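Local atomic coordinates of leucyl aminopeptidase (Trypanosoma brucei brucei, PDB entry 5NTD), a protein that probably removes leucine and other residues from the amino terminus of peptides, as a metal-dependent aminopeptidase of the M17 family. Residues Ala14-Cys19 with Phe225-Gln230; Val20-Asn25 with Ser205-Gln210; Asp142-Ser147 with Gln185-Glu190; Gln334-Leu339 with Leu389-Asp394. All coordinates share one frame; numbering follows the deposited sequence. Where two conformers were deposited one is given.

Overall arrangement
Contacts 1 and 2 adjoin each other, with centres about 12 Å apart: helix 6-20 runs into the loop 20-25, and Cys19 O packs on Leu208 CD1 at 3.7 Å. Contact 3 lies in the N-terminal sheet; its centre is about 21 Å from that of contact 2, and helix 196-214 follows strand 183-188 along the chain. Contact 4 belongs to the catalytic sheet and meets contact 1 where Phe225 CE1 packs on Leu339 CD1 at 4.0 Å. Contact 4 involves elements linked to the manganese site: strand 334-344 pairs with strand 283-291, which carries Lys289, and helix 374-387, before loop 389-394, begins just after the metal-binding residues Asp371 and Glu373.

Contact 1. Residues Ala14-Cys19 with Phe225-Gln230; sequences AFVQSC and FTEIAQ
Val16, Cys19 and Phe15 receive Ile228 in an apolar contact, and Ile228 has the largest share of the buried area of any single residue, 84 of 226 Å². Ile228 CD1 lies 3.7 Å from Cys19 CB, and the same methyl comes within 4.4 Å of Phe15 CE2. Further back along the side chain, Ile228 CG1 meets Val16 CG1 at 4.0 Å as the two side chains run antiparallel alongside one another. The CG1 branch of Ile228 stands anti to its own carbonyl carbon (chi1 -72°) and the chain continues extended (chi2 160°); together the two torsions place CD1 against Cys19.

Val16 also makes the mixed contact. Both its methyls touch Glu227 CB, and CG2 reaches Glu227 OE1 at 3.8 Å, the two side chains crossing at about a right angle. This is helix-helix packing: the local axes of helix 6-20 and helix 222-236 approach to 9.2 Å and cross at -43°, joining an N-terminal helix to the catalytic domain. Helix 196-214 touches both partners, Cys19 through Leu208 and Ile228 through Leu212.

No hydrogen bond spans the two segments. Within 14-19, Ser18 OG donates to Phe15 O at 2.6 Å, and that carbonyl also accepts from Cys19 N at 3.1 Å, while Arg211 NH2 bonds the same serine oxygen. Cys19 SG sits 3.4 Å above one face of the Phe15 ring, offset toward its rim.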
loop_
_atom_site.group_PDB
_atom_site.type_symbol
_atom_site.label_atom_id
_atom_site.label_comp_id
_atom_site.label_asym_id
_atom_site.label_seq_id
_atom_site.Cartn_x
_atom_site.Cartn_y
_atom_site.Cartn_z
ATOM N N ALA G 14 -27.844 19.442 -26.956
ATOM C CA ALA G 14 -27.909 18.504 -28.089
ATOM C C ALA G 14 -27.901 17.062 -27.574
ATOM O O ALA G 14 -28.591 16.193 -28.068
ATOM C CB ALA G 14 -26.767 18.746 -29.031
ATOM N N PHE G 15 -27.155 16.838 -26.512
ATOM C CA PHE G 15 -27.031 15.477 -25.943
ATOM C C PHE G 15 -28.337 15.094 -25.299
ATOM O O PHE G 15 -28.795 13.965 -25.426
ATOM C CB PHE G 15 -25.864 15.355 -24.921
ATOM C CG PHE G 15 -25.866 14.037 -24.197
ATOM C CD1 PHE G 15 -25.490 12.881 -24.866
ATOM C CD2 PHE G 15 -26.296 13.949 -22.889
ATOM C CE1 PHE G 15 -25.516 11.655 -24.230
ATOM C CE2 PHE G 15 -26.320 12.727 -22.231
ATOM C CZ PHE G 15 -25.932 11.568 -22.916
ATOM N N VAL G 16 -28.923 16.043 -24.579
ATOM C CA VAL G 16 -30.261 15.819 -23.973
ATOM C C VAL G 16 -31.230 15.352 -25.070
ATOM O O VAL G 16 -31.919 14.333 -24.945
ATOM C CB VAL G 16 -30.824 17.084 -23.284
ATOM C CG1 VAL G 16 -32.321 16.951 -22.976
ATOM C CG2 VAL G 16 -30.061 17.309 -21.987
ATOM N N GLN G 17 -31.239 16.115 -26.136
ATOM C CA GLN G 17 -32.148 15.855 -27.252
ATOM C C GLN G 17 -31.894 14.473 -27.852
ATOM O O GLN G 17 -32.836 13.736 -28.140
ATOM C CB GLN G 17 -32.047 16.953 -28.317
ATOM C CG GLN G 17 -33.157 16.843 -29.375
ATOM C CD GLN G 17 -32.976 17.781 -30.558
ATOM O OE1 GLN G 17 -31.857 18.093 -30.981
ATOM N NE2 GLN G 17 -34.090 18.267 -31.087
ATOM N N SER G 18 -30.617 14.115 -28.002
ATOM C CA SER G 18 -30.247 12.782 -28.551
ATOM C C SER G 18 -30.848 11.653 -27.692
ATOM O O SER G 18 -31.178 10.591 -28.184
ATOM C CB SER G 18 -28.720 12.602 -28.616
ATOM O OG SER G 18 -28.173 12.311 -27.312
ATOM N N CYS G 19 -30.930 11.885 -26.389
ATOM C CA CYS G 19 -31.458 10.868 -25.472
ATOM C C CYS G 19 -32.990 10.861 -25.492
ATOM O O CYS G 19 -33.627 9.788 -25.531
ATOM C CB CYS G 19 -30.940 11.059 -24.038
ATOM S SG CYS G 19 -29.145 10.815 -23.916
ATOM N N PHE G 225 -29.663 14.703 -16.847
ATOM C CA PHE G 225 -30.482 13.503 -16.573
ATOM C C PHE G 225 -31.918 13.978 -16.251
ATOM O O PHE G 225 -32.901 13.440 -16.749
ATOM C CB PHE G 225 -29.913 12.706 -15.422
ATOM C CG PHE G 225 -30.317 11.245 -15.389
ATOM C CD1 PHE G 225 -31.462 10.763 -15.990
ATOM C CD2 PHE G 225 -29.523 10.347 -14.669
ATOM C CE1 PHE G 225 -31.798 9.426 -15.908
ATOM C CE2 PHE G 225 -29.857 8.991 -14.585
ATOM C CZ PHE G 225 -31.004 8.534 -15.193
ATOM N N THR G 226 -32.001 15.007 -15.436
ATOM C CA THR G 226 -33.297 15.572 -15.082
ATOM C C THR G 226 -34.043 16.086 -16.338
ATOM O O THR G 226 -35.239 15.846 -16.498
ATOM C CB THR G 226 -33.143 16.706 -14.063
ATOM O OG1 THR G 226 -32.585 16.154 -12.863
ATOM C CG2 THR G 226 -34.511 17.350 -13.731
ATOM N N GLU G 227 -33.336 16.805 -17.180
ATOM C CA GLU G 227 -33.941 17.353 -18.409
ATOM C C GLU G 227 -34.429 16.243 -19.312
ATOM O O GLU G 227 -35.467 16.361 -19.962
ATOM C CB GLU G 227 -32.978 18.227 -19.195
ATOM C CG GLU G 227 -32.772 19.586 -18.563
ATOM C CD GLU G 227 -31.645 20.351 -19.254
ATOM O OE1 GLU G 227 -31.675 20.422 -20.510
ATOM O OE2 GLU G 227 -30.726 20.868 -18.561
ATOM N N ILE G 228 -33.665 15.173 -19.369
ATOM C CA ILE G 228 -34.057 14.006 -20.176
ATOM C C ILE G 228 -35.366 13.413 -19.657
ATOM O O ILE G 228 -36.270 13.103 -20.431
ATOM C CB ILE G 228 -32.952 12.947 -20.214
ATOM C CG1 ILE G 228 -31.803 13.466 -21.087
ATOM C CG2 ILE G 228 -33.473 11.615 -20.766
ATOM C CD1 ILE G 228 -30.482 12.770 -20.833
ATOM N N ALA G 229 -35.451 13.259 -18.344
ATOM C CA ALA G 229 -36.674 12.764 -17.714
ATOM C C ALA G 229 -37.875 13.692 -18.017
ATOM O O ALA G 229 -38.964 13.239 -18.357
ATOM C CB ALA G 229 -36.496 12.628 -16.222
ATOM N N GLN G 230 -37.648 14.987 -17.898
ATOM C CA GLN G 230 -38.679 15.999 -18.218
ATOM C C GLN G 230 -39.127 15.921 -19.689
ATOM O O GLN G 230 -40.312 15.973 -19.982
ATOM C CB GLN G 230 -38.174 17.399 -17.908
ATOM C CG GLN G 230 -38.144 17.645 -16.416
ATOM C CD GLN G 230 -37.312 18.839 -16.004
ATOM O OE1 GLN G 230 -36.291 19.149 -16.609
ATOM N NE2 GLN G 230 -37.748 19.519 -14.965
#

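Contact 2. Residues Val20-Asn25 with Ser205-Gln210; sequences VEYKTN and STQLCQ
The backbone of Val20-Asn25 leaves helical geometry at Glu21 and then runs extended past helix 196-214, its nearest CA pairs being Tyr22 with Leu208 at 6.8 Å and Thr24 with Gln207 at 7.0 Å. The contact therefore ties the loop between helix 6-20 and strand 26-30 to helix 196-214, which follows strand 183-188, the last strand of the N-terminal sheet along the chain.

Gln207 is its hub. Its extended chain brings the terminal amide to the loop, where three bonds from the loop grip it. The hydroxyl of Tyr22 donates to Gln207 OE1 over a short 2.5 Å, and Thr24 OG1 donates to the same oxygen at 2.8 Å. Both donors stand above or below the amide plane, on opposite faces of it, so OE1 is clamped between them. Tyr22 has CG anti to the backbone N (chi1 -178°), which aims the ring at the helix; ring and amide planes are steeply inclined to each other, and OE1 lies at the ring edge. The aliphatic part of Gln207 adds a contact, CB to Tyr22 CE2 at 3.6 Å.

At the backbone end of the tyrosine, Tyr22 CB lies 4.4 Å from Leu208 CD1. Gln207 NE2 also bonds Ala158 O, so the nitrogen has two acceptors. Asn25 ND2 bonds Ser182 O; the amide planes of Asn25 and Gln207 lie 24° apart. Gln207 NE2 donates to Asn25 OD1 at 2.7 Å with an N-H...O angle of 149°, in the plane of the asparagine carbonyl.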
loop_
_atom_site.group_PDB
_atom_site.type_symbol
_atom_site.label_atom_id
_atom_site.label_comp_id
_atom_site.label_asym_id
_atom_site.label_seq_id
_atom_site.Cartn_x
_atom_site.Cartn_y
_atom_site.Cartn_z
ATOM N N VAL G 20 -33.575 12.049 -25.441
ATOM C CA VAL G 20 -35.080 12.170 -25.454
ATOM C C VAL G 20 -35.689 11.581 -26.734
ATOM O O VAL G 20 -36.731 10.954 -26.709
ATOM C CB VAL G 20 -35.513 13.617 -25.290
ATOM C CG1 VAL G 20 -37.009 13.774 -25.501
ATOM C CG2 VAL G 20 -35.129 14.112 -23.898
ATOM N N GLU G 21 -34.978 11.747 -27.835
ATOM C CA GLU G 21 -35.450 11.303 -29.164
ATOM C C GLU G 21 -34.868 9.963 -29.598
ATOM O O GLU G 21 -35.058 9.540 -30.750
ATOM C CB GLU G 21 -35.147 12.358 -30.225
ATOM C CG GLU G 21 -35.839 13.679 -29.915
ATOM C CD GLU G 21 -35.550 14.756 -30.934
ATOM O OE1 GLU G 21 -34.859 14.472 -31.934
ATOM O OE2 GLU G 21 -35.991 15.890 -30.702
ATOM N N TYR G 22 -34.166 9.289 -28.691
ATOM C CA TYR G 22 -33.487 8.046 -29.049
ATOM C C TYR G 22 -34.487 7.027 -29.606
ATOM O O TYR G 22 -35.523 6.773 -29.019
ATOM C CB TYR G 22 -32.701 7.433 -27.877
ATOM C CG TYR G 22 -32.004 6.190 -28.344
ATOM C CD1 TYR G 22 -30.871 6.263 -29.119
ATOM C CD2 TYR G 22 -32.542 4.951 -28.089
ATOM C CE1 TYR G 22 -30.267 5.109 -29.624
ATOM C CE2 TYR G 22 -31.967 3.803 -28.609
ATOM C CZ TYR G 22 -30.827 3.891 -29.382
ATOM O OH TYR G 22 -30.249 2.756 -29.851
ATOM N N LYS G 23 -34.153 6.489 -30.765
ATOM C CA LYS G 23 -34.918 5.399 -31.393
ATOM C C LYS G 23 -33.951 4.227 -31.648
ATOM O O LYS G 23 -32.786 4.419 -31.997
ATOM C CB LYS G 23 -35.697 5.793 -32.688
ATOM N N THR G 24 -34.446 3.021 -31.468
ATOM C CA THR G 24 -33.613 1.835 -31.609
ATOM C C THR G 24 -33.265 1.516 -33.058
ATOM O O THR G 24 -33.939 1.902 -33.960
ATOM C CB THR G 24 -34.253 0.581 -31.017
ATOM O OG1 THR G 24 -33.346 -0.542 -31.143
ATOM C CG2 THR G 24 -35.567 0.246 -31.726
ATOM N N ASN G 25 -32.177 0.811 -33.230
ATOM C CA ASN G 25 -31.722 0.344 -34.541
ATOM C C ASN G 25 -32.225 -1.073 -34.841
ATOM O O ASN G 25 -31.883 -1.655 -35.866
ATOM C CB ASN G 25 -30.176 0.283 -34.571
ATOM C CG ASN G 25 -29.644 -0.722 -33.550
ATOM O OD1 ASN G 25 -30.078 -0.696 -32.414
ATOM N ND2 ASN G 25 -28.763 -1.610 -33.950
ATOM N N SER G 205 -35.450 0.673 -24.715
ATOM C CA SER G 205 -35.147 0.950 -23.304
ATOM C C SER G 205 -33.777 0.375 -22.890
ATOM O O SER G 205 -33.038 0.998 -22.153
ATOM C CB SER G 205 -36.233 0.435 -22.393
ATOM O OG SER G 205 -37.260 1.415 -22.255
ATOM N N THR G 206 -33.452 -0.819 -23.374
ATOM C CA THR G 206 -32.132 -1.400 -23.136
ATOM C C THR G 206 -31.016 -0.460 -23.652
ATOM O O THR G 206 -30.029 -0.212 -22.974
ATOM C CB THR G 206 -31.980 -2.739 -23.835
ATOM O OG1 THR G 206 -32.924 -3.650 -23.281
ATOM C CG2 THR G 206 -30.562 -3.325 -23.642
ATOM N N GLN G 207 -31.236 0.074 -24.852
ATOM C CA GLN G 207 -30.255 0.928 -25.535
ATOM C C GLN G 207 -30.193 2.344 -24.991
ATOM O O GLN G 207 -29.124 2.933 -24.917
ATOM C CB GLN G 207 -30.489 0.963 -27.017
ATOM C CG GLN G 207 -30.199 -0.388 -27.647
ATOM C CD GLN G 207 -30.458 -0.412 -29.140
ATOM O OE1 GLN G 207 -31.215 0.419 -29.667
ATOM N NE2 GLN G 207 -29.865 -1.373 -29.816
ATOM N N LEU G 208 -31.327 2.880 -24.582
ATOM C CA LEU G 208 -31.327 4.192 -23.897
ATOM C C LEU G 208 -30.564 4.069 -22.570
ATOM O O LEU G 208 -29.788 4.930 -22.215
ATOM C CB LEU G 208 -32.741 4.695 -23.640
ATOM C CG LEU G 208 -32.838 5.996 -22.867
ATOM C CD1 LEU G 208 -32.094 7.112 -23.573
ATOM C CD2 LEU G 208 -34.299 6.396 -22.693
ATOM N N CYS G 209 -30.846 3.001 -21.849
ATOM C CA CYS G 209 -30.186 2.707 -20.572
ATOM C C CYS G 209 -28.680 2.613 -20.793
ATOM O O CYS G 209 -27.884 3.264 -20.116
ATOM C CB CYS G 209 -30.716 1.429 -19.987
ATOM S SG CYS G 209 -30.042 1.025 -18.350
ATOM N N GLN G 210 -28.318 1.876 -21.830
ATOM C CA GLN G 210 -26.912 1.764 -22.258
ATOM C C GLN G 210 -26.293 3.122 -22.545
ATOM O O GLN G 210 -25.164 3.434 -22.125
ATOM C CB GLN G 210 -26.798 0.877 -23.475
ATOM C CG GLN G 210 -25.391 0.453 -23.793
ATOM C CD GLN G 210 -25.278 -0.112 -25.204
ATOM O OE1 GLN G 210 -25.030 -1.294 -25.390
ATOM N NE2 GLN G 210 -25.424 0.754 -26.200
#

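Contact 3. Residues Asp142-Ser147 with Gln185-Glu190; sequences DVFVLS and QVVFPE
A beta-alpha-beta unit, strand 140-145, helix 150-158, strand 183-188, brings Asp142-Val145 alongside Gln185-Phe188 as parallel neighbours. Val143 sits at the centre of the ladder: its N donates to Gln185 O at 2.8 Å, and its O accepts from Val187 N, also at 2.8 Å, both nearly straight with N-H...O angles of 169°. Val145 N continues the pattern to Val187 O at 3.1 Å.

On the face bearing Asp142, Phe144, Gln185 and Val187, the side chains of adjacent strands project together from the sheet as neighbours. Gln185 NE2 donates to Asp142 OD1 at 3.0 Å on the syn side of the carboxylate, tilted 32° out of its plane. The pair is held further from outside: Tyr34 OH bonds Asp142 OD2, Ser43 OG bonds Asp142 OD1, and Gln38 OE1 takes Gln185 NE2. Next along, Val187 CB makes an off-centre CH-pi contact with the Phe144 ring, 4.2 Å from its centroid, and Phe144 also packs edge-to-face with Tyr34 and Phe66.

These are inner strands of the six-stranded mixed sheet of the N-terminal domain, with the macro-like order 1-6-5-2-4-3, between strands 46-52 and 26-30. On the face of Val143 and Val186, helix 150-158 covers the sheet, with Val157 against Val186. Val145 CG2, held between its own backbone N and carbonyl carbon (chi1 -55° for CG1), comes to 3.3 Å from Phe188 CD1. As the strands end, Pro189 CD packs on Val145 O at 3.2 Å and Ser147 O approaches the Phe188 ring at its edge, 3.6 Å from CD1.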
loop_
_atom_site.group_PDB
_atom_site.type_symbol
_atom_site.label_atom_id
_atom_site.label_comp_id
_atom_site.label_asym_id
_atom_site.label_seq_id
_atom_site.Cartn_x
_atom_site.Cartn_y
_atom_site.Cartn_z
ATOM N N ASP G 142 -29.521 -8.834 -41.431
ATOM C CA ASP G 142 -30.521 -9.828 -41.074
ATOM C C ASP G 142 -29.901 -10.785 -40.063
ATOM O O ASP G 142 -28.889 -11.398 -40.313
ATOM C CB ASP G 142 -31.030 -10.603 -42.283
ATOM C CG ASP G 142 -31.715 -9.709 -43.311
ATOM O OD1 ASP G 142 -32.436 -8.759 -42.931
ATOM O OD2 ASP G 142 -31.563 -9.994 -44.508
ATOM N N VAL G 143 -30.507 -10.827 -38.884
ATOM C CA VAL G 143 -30.082 -11.731 -37.810
ATOM C C VAL G 143 -31.160 -12.767 -37.625
ATOM O O VAL G 143 -32.205 -12.546 -37.001
ATOM C CB VAL G 143 -29.803 -10.983 -36.492
ATOM C CG1 VAL G 143 -29.191 -11.911 -35.471
ATOM C CG2 VAL G 143 -28.872 -9.813 -36.734
ATOM N N PHE G 144 -30.869 -13.939 -38.148
ATOM C CA PHE G 144 -31.794 -15.079 -38.065
ATOM C C PHE G 144 -31.485 -15.832 -36.795
ATOM O O PHE G 144 -30.392 -16.389 -36.624
ATOM C CB PHE G 144 -31.631 -16.026 -39.248
ATOM C CG PHE G 144 -32.095 -15.446 -40.557
ATOM C CD1 PHE G 144 -31.274 -14.616 -41.302
ATOM C CD2 PHE G 144 -33.371 -15.753 -41.058
ATOM C CE1 PHE G 144 -31.710 -14.092 -42.503
ATOM C CE2 PHE G 144 -33.808 -15.233 -42.269
ATOM C CZ PHE G 144 -32.982 -14.393 -42.980
ATOM N N VAL G 145 -32.455 -15.837 -35.891
ATOM C CA VAL G 145 -32.294 -16.536 -34.606
ATOM C C VAL G 145 -33.195 -17.750 -34.631
ATOM O O VAL G 145 -34.324 -17.674 -35.069
ATOM C CB VAL G 145 -32.586 -15.631 -33.384
ATOM C CG1 VAL G 145 -31.724 -14.378 -33.437
ATOM C CG2 VAL G 145 -34.034 -15.214 -33.303
ATOM N N LEU G 146 -32.689 -18.855 -34.125
ATOM C CA LEU G 146 -33.439 -20.105 -34.107
ATOM C C LEU G 146 -34.201 -20.341 -32.799
ATOM O O LEU G 146 -34.945 -21.302 -32.692
ATOM C CB LEU G 146 -32.536 -21.277 -34.434
ATOM C CG LEU G 146 -31.809 -21.089 -35.772
ATOM C CD1 LEU G 146 -30.922 -22.289 -36.057
ATOM C CD2 LEU G 146 -32.764 -20.869 -36.929
ATOM N N SER G 147 -34.000 -19.471 -31.826
ATOM C CA SER G 147 -34.741 -19.516 -30.562
ATOM C C SER G 147 -35.997 -18.716 -30.709
ATOM O O SER G 147 -36.037 -17.729 -31.432
ATOM C CB SER G 147 -33.920 -18.938 -29.402
ATOM O OG SER G 147 -34.717 -18.711 -28.238
ATOM N N GLN G 185 -32.137 -6.479 -38.210
ATOM C CA GLN G 185 -33.461 -7.104 -38.359
ATOM C C GLN G 185 -33.404 -8.523 -37.810
ATOM O O GLN G 185 -32.837 -9.412 -38.422
ATOM C CB GLN G 185 -33.948 -7.118 -39.818
ATOM C CG GLN G 185 -35.356 -7.713 -39.955
ATOM C CD GLN G 185 -35.976 -7.534 -41.333
ATOM O OE1 GLN G 185 -37.172 -7.257 -41.435
ATOM N NE2 GLN G 185 -35.192 -7.750 -42.381
ATOM N N VAL G 186 -34.018 -8.694 -36.652
ATOM C CA VAL G 186 -34.074 -9.989 -36.002
ATOM C C VAL G 186 -35.241 -10.797 -36.599
ATOM O O VAL G 186 -36.393 -10.366 -36.600
ATOM C CB VAL G 186 -34.282 -9.856 -34.491
ATOM C CG1 VAL G 186 -34.474 -11.217 -33.830
ATOM C CG2 VAL G 186 -33.086 -9.148 -33.882
ATOM N N VAL G 187 -34.907 -11.977 -37.091
ATOM C CA VAL G 187 -35.861 -12.862 -37.761
ATOM C C VAL G 187 -36.069 -14.115 -36.944
ATOM O O VAL G 187 -35.260 -15.029 -36.973
ATOM C CB VAL G 187 -35.387 -13.247 -39.165
ATOM C CG1 VAL G 187 -36.504 -13.983 -39.908
ATOM C CG2 VAL G 187 -34.988 -12.005 -39.958
ATOM N N PHE G 188 -37.157 -14.125 -36.197
ATOM C CA PHE G 188 -37.524 -15.323 -35.376
ATOM C C PHE G 188 -38.069 -16.427 -36.269
ATOM O O PHE G 188 -38.539 -16.140 -37.371
ATOM C CB PHE G 188 -38.574 -14.993 -34.331
ATOM C CG PHE G 188 -38.090 -14.047 -33.258
ATOM C CD1 PHE G 188 -37.142 -14.452 -32.325
ATOM C CD2 PHE G 188 -38.582 -12.735 -33.187
ATOM C CE1 PHE G 188 -36.695 -13.585 -31.330
ATOM C CE2 PHE G 188 -38.121 -11.852 -32.208
ATOM C CZ PHE G 188 -37.187 -12.283 -31.281
ATOM N N PRO G 189 -38.014 -17.677 -35.825
ATOM C CA PRO G 189 -38.646 -18.757 -36.609
ATOM C C PRO G 189 -40.172 -18.600 -36.797
ATOM O O PRO G 189 -40.687 -18.813 -37.879
ATOM C CB PRO G 189 -38.373 -20.014 -35.769
ATOM C CG PRO G 189 -37.207 -19.633 -34.909
ATOM C CD PRO G 189 -37.415 -18.184 -34.591
ATOM N N GLU G 190 -40.849 -18.220 -35.726
ATOM C CA GLU G 190 -42.300 -18.063 -35.706
ATOM C C GLU G 190 -42.654 -16.633 -35.394
ATOM O O GLU G 190 -41.846 -15.911 -34.798
ATOM C CB GLU G 190 -42.910 -18.939 -34.612
ATOM C CG GLU G 190 -42.604 -20.439 -34.682
ATOM C CD GLU G 190 -43.168 -21.073 -35.956
ATOM O OE1 GLU G 190 -44.003 -20.461 -36.655
ATOM O OE2 GLU G 190 -42.827 -22.209 -36.268
#

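Contact 4. Residues Gln334-Leu339 with Leu389-Asp394; sequences QLSCTL and LSFTPD
The Phe391 ring carries the amide of Gln334 over one face: NE2 stands 3.2 Å above the ring plane, offset toward the rim, and lies 3.2 Å from CD1. The amide and ring planes are turned 54° apart, so the amide approaches with its nitrogen instead of lying flat on the ring. Ser336 OG and Leu335 C approach obliquely, OG at 3.9 Å from Phe391 CZ.

The contact belongs to the catalytic alpha/beta fold. Loop 389-394 links helix 374-387 to strand 395-400, while Gln334-Leu339 begins strand 334-344 of the mixed sheet. Strand 283-291 runs parallel between these two strands, so the loop reaches across it, and the nearest CA pair, Ser336 with Leu389, is still 8.4 Å apart. Mainly side chains bridge that gap, and no hydrogen bond crosses it.

Gln334 and Phe391 meet tip to tip. The glutamine is extended with CG anti to the backbone N (chi1 -177°), whereas Phe391 CG lies between its own backbone N and carbonyl carbon (chi1 68°), which swings the ring toward the strand. Lys283 and Leu273 also touch Phe391.

Ser336 lies next to the ring tip. Its hydroxyl is hydrogen-bonded to Ser285 OG on the intervening strand, and Leu389 CD1 settles against both heavy atoms of the side chain, 3.4 Å from OG and a tight 3.5 Å from CB.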
loop_
_atom_site.group_PDB
_atom_site.type_symbol
_atom_site.label_atom_id
_atom_site.label_comp_id
_atom_site.label_asym_id
_atom_site.label_seq_id
_atom_site.Cartn_x
_atom_site.Cartn_y
_atom_site.Cartn_z
ATOM N N GLN G 334 -49.271 0.472 -11.457
ATOM C CA GLN G 334 -49.139 1.850 -11.049
ATOM C C GLN G 334 -47.705 2.015 -10.558
ATOM O O GLN G 334 -47.293 1.284 -9.678
ATOM C CB GLN G 334 -50.116 2.214 -9.930
ATOM C CG GLN G 334 -50.029 3.686 -9.554
ATOM C CD GLN G 334 -51.070 4.060 -8.545
ATOM O OE1 GLN G 334 -52.062 3.353 -8.372
ATOM N NE2 GLN G 334 -50.916 5.218 -7.953
ATOM N N LEU G 335 -47.017 3.013 -11.089
ATOM C CA LEU G 335 -45.594 3.208 -10.814
ATOM C C LEU G 335 -45.247 4.580 -10.343
ATOM O O LEU G 335 -45.709 5.570 -10.905
ATOM C CB LEU G 335 -44.752 2.979 -12.086
ATOM C CG LEU G 335 -44.637 1.552 -12.606
ATOM C CD1 LEU G 335 -43.889 1.568 -13.923
ATOM C CD2 LEU G 335 -43.913 0.677 -11.596
ATOM N N SER G 336 -44.384 4.628 -9.343
ATOM C CA SER G 336 -43.529 5.829 -9.105
ATOM C C SER G 336 -42.102 5.415 -9.434
ATOM O O SER G 336 -41.732 4.254 -9.307
ATOM C CB SER G 336 -43.612 6.346 -7.683
ATOM O OG SER G 336 -43.132 5.377 -6.765
ATOM N N CYS G 337 -41.349 6.367 -9.913
ATOM C CA CYS G 337 -39.936 6.165 -10.236
ATOM C C CYS G 337 -39.148 7.357 -9.736
ATOM O O CYS G 337 -39.248 8.462 -10.248
ATOM C CB CYS G 337 -39.720 6.012 -11.730
ATOM S SG CYS G 337 -37.968 5.828 -12.179
ATOM N N THR G 338 -38.410 7.110 -8.671
ATOM C CA THR G 338 -37.662 8.171 -7.978
ATOM C C THR G 338 -36.172 8.016 -8.309
ATOM O O THR G 338 -35.540 7.016 -7.986
ATOM C CB THR G 338 -37.937 8.157 -6.469
ATOM O OG1 THR G 338 -39.317 8.489 -6.237
ATOM C CG2 THR G 338 -37.058 9.167 -5.738
ATOM N N LEU G 339 -35.645 9.023 -8.972
ATOM C CA LEU G 339 -34.234 9.083 -9.342
ATOM C C LEU G 339 -33.484 9.917 -8.306
ATOM O O LEU G 339 -33.789 11.084 -8.084
ATOM C CB LEU G 339 -34.042 9.702 -10.706
ATOM C CG LEU G 339 -34.897 9.118 -11.827
ATOM C CD1 LEU G 339 -34.630 9.919 -13.094
ATOM C CD2 LEU G 339 -34.615 7.645 -12.063
ATOM N N LEU G 389 -45.652 10.177 -1.159
ATOM C CA LEU G 389 -46.429 10.118 -2.434
ATOM C C LEU G 389 -47.923 10.084 -2.145
ATOM O O LEU G 389 -48.350 9.913 -1.014
ATOM C CB LEU G 389 -46.020 8.901 -3.296
ATOM C CG LEU G 389 -44.546 8.832 -3.644
ATOM C CD1 LEU G 389 -44.284 7.634 -4.542
ATOM C CD2 LEU G 389 -44.057 10.108 -4.321
ATOM N N SER G 390 -48.700 10.258 -3.193
ATOM C CA SER G 390 -50.196 10.234 -3.069
ATOM C C SER G 390 -50.756 8.823 -2.880
ATOM O O SER G 390 -51.921 8.667 -2.603
ATOM C CB SER G 390 -50.860 10.847 -4.289
ATOM O OG SER G 390 -50.383 10.184 -5.457
ATOM N N PHE G 391 -49.926 7.814 -3.055
ATOM C CA PHE G 391 -50.292 6.433 -2.715
ATOM C C PHE G 391 -49.177 5.799 -1.903
ATOM O O PHE G 391 -48.058 6.310 -1.855
ATOM C CB PHE G 391 -50.531 5.616 -3.972
ATOM C CG PHE G 391 -49.275 5.376 -4.785
ATOM C CD1 PHE G 391 -48.852 6.296 -5.723
ATOM C CD2 PHE G 391 -48.562 4.193 -4.637
ATOM C CE1 PHE G 391 -47.726 6.059 -6.498
ATOM C CE2 PHE G 391 -47.432 3.937 -5.407
ATOM C CZ PHE G 391 -47.007 4.877 -6.332
ATOM N N THR G 392 -49.489 4.667 -1.297
ATOM C CA THR G 392 -48.491 3.853 -0.590
ATOM C C THR G 392 -48.250 2.605 -1.418
ATOM O O THR G 392 -49.180 1.892 -1.715
ATOM C CB THR G 392 -48.963 3.444 0.813
ATOM O OG1 THR G 392 -49.240 4.629 1.573
ATOM C CG2 THR G 392 -47.869 2.664 1.573
ATOM N N PRO G 393 -46.978 2.320 -1.789
ATOM C CA PRO G 393 -46.744 1.196 -2.666
ATOM C C PRO G 393 -46.875 -0.127 -1.968
ATOM O O PRO G 393 -46.691 -0.227 -0.769
ATOM C CB PRO G 393 -45.300 1.400 -3.104
ATOM C CG PRO G 393 -44.669 2.124 -1.979
ATOM C CD PRO G 393 -45.734 3.060 -1.515
ATOM N N ASP G 394 -47.209 -1.132 -2.760
ATOM C CA ASP G 394 -47.252 -2.513 -2.302
ATOM C C ASP G 394 -45.851 -3.087 -2.285
ATOM O O ASP G 394 -45.554 -3.998 -1.521
ATOM C CB ASP G 394 -48.117 -3.387 -3.225
ATOM C CG ASP G 394 -49.570 -2.899 -3.304
ATOM O OD1 ASP G 394 -50.173 -2.641 -2.235
ATOM O OD2 ASP G 394 -50.066 -2.742 -4.450
#